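Local coordinates for protein enoyl-CoA hydratase (Mycobacterium avium, PDB 3OC7) that probably catalyses the hydration of enoyl-CoA thioesters in fatty acid metabolism, as a member of the crotonase family, at residues N33-T37 and A38-Q42. Numbering follows the deposited sequence. Where two conformers were deposited one is given.
Sequences NALST and ALVSQ
Ser36 and Leu39 meet where the loop after strand 21-26 turns into helix 37-52: Val40 N donates to Ser36 O (3.0 Å) and Ser41 N to Thr37 O (3.0 Å), the first helical bonds after an inverse gamma turn centred on Leu35. Ser36 is the N-cap. Its hydroxyl lies between its own N and carbonyl carbon (chi1 66°), which swings OG over the start of the helix to accept from Leu39 N (3.2 Å, 162°); the same oxygen rests against Leu39 CB at 3.5 Å. Leu39 carries CG anti to its backbone N (chi1 -175°), sending its branches back along the incoming loop, where CD1 reaches Ala34 O (3.7 Å) and CD2 stands loosely against Leu35 CD2 (4.4 Å). Val40 brings CG2 alongside Ser36 O at 3.4 Å. The same methyl meets Leu35 CB at 4.3 Å, an i, i+5 apolar contact across the N-cap that makes a hydrophobic staple. Beyond the cap, Leu39 also packs on Leu26 of strand 21-26. The helix start is thus held in two ways: Ser36 OG and O take the Leu39 and Val40 amides, while the Leu35-Val40 staple packs across the cap.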
# COMPACT_ATOMS: atom_id res chain seq x y z
N ASN A 33 -19.87 22.15 12.20
CA ASN A 33 -20.14 20.71 12.07
C ASN A 33 -19.30 19.83 13.02
O ASN A 33 -18.83 18.74 12.64
CB ASN A 33 -20.03 20.25 10.60
CG ASN A 33 -21.06 20.92 9.68
OD1 ASN A 33 -22.17 21.27 10.10
ND2 ASN A 33 -20.72 21.05 8.39
N ALA A 34 -19.11 20.30 14.25
CA ALA A 34 -18.35 19.54 15.26
C ALA A 34 -19.08 18.28 15.73
O ALA A 34 -20.31 18.19 15.67
CB ALA A 34 -18.00 20.44 16.47
N LEU A 35 -18.30 17.30 16.21
CA LEU A 35 -18.84 16.00 16.65
C LEU A 35 -19.43 15.98 18.08
O LEU A 35 -18.89 15.33 18.98
CB LEU A 35 -17.77 14.91 16.49
CG LEU A 35 -17.26 14.65 15.07
CD1 LEU A 35 -15.79 14.23 15.08
CD2 LEU A 35 -18.12 13.62 14.35
N SER A 36 -20.53 16.70 18.27
CA SER A 36 -21.26 16.72 19.55
C SER A 36 -22.00 15.40 19.79
O SER A 36 -22.21 14.63 18.85
CB SER A 36 -22.25 17.90 19.56
OG SER A 36 -23.28 17.73 18.59
N THR A 37 -22.43 15.15 21.04
CA THR A 37 -23.20 13.94 21.38
C THR A 37 -24.46 13.81 20.52
O THR A 37 -24.78 12.73 20.01
CB THR A 37 -23.61 13.91 22.89
OG1 THR A 37 -22.44 13.89 23.71
CG2 THR A 37 -24.48 12.69 23.22
N ALA A 38 -25.18 14.93 20.38
CA ALA A 38 -26.41 14.96 19.59
C ALA A 38 -26.18 14.69 18.10
O ALA A 38 -26.93 13.92 17.49
CB ALA A 38 -27.14 16.31 19.78
N LEU A 39 -25.16 15.33 17.51
CA LEU A 39 -24.86 15.07 16.08
C LEU A 39 -24.49 13.60 15.83
O LEU A 39 -24.95 12.98 14.86
CB LEU A 39 -23.77 16.02 15.55
CG LEU A 39 -23.45 15.94 14.05
CD1 LEU A 39 -23.18 17.33 13.45
CD2 LEU A 39 -22.29 14.99 13.76
N VAL A 40 -23.66 13.03 16.71
CA VAL A 40 -23.27 11.61 16.63
C VAL A 40 -24.47 10.64 16.74
O VAL A 40 -24.61 9.73 15.91
CB VAL A 40 -22.14 11.28 17.66
CG1 VAL A 40 -21.87 9.78 17.72
CG2 VAL A 40 -20.84 12.00 17.28
N SER A 41 -25.36 10.84 17.72
CA SER A 41 -26.60 10.03 17.83
C SER A 41 -27.49 10.11 16.58
O SER A 41 -28.02 9.08 16.11
CB SER A 41 -27.43 10.42 19.08
OG SER A 41 -26.74 10.09 20.28
N GLN A 42 -27.64 11.33 16.03
CA GLN A 42 -28.43 11.52 14.82
C GLN A 42 -27.84 10.86 13.56
O GLN A 42 -28.60 10.41 12.69
CB GLN A 42 -28.77 13.01 14.59
CG GLN A 42 -29.76 13.58 15.66
CD GLN A 42 -29.95 15.09 15.61
OE1 GLN A 42 -29.94 15.70 14.54
NE2 GLN A 42 -30.15 15.70 16.78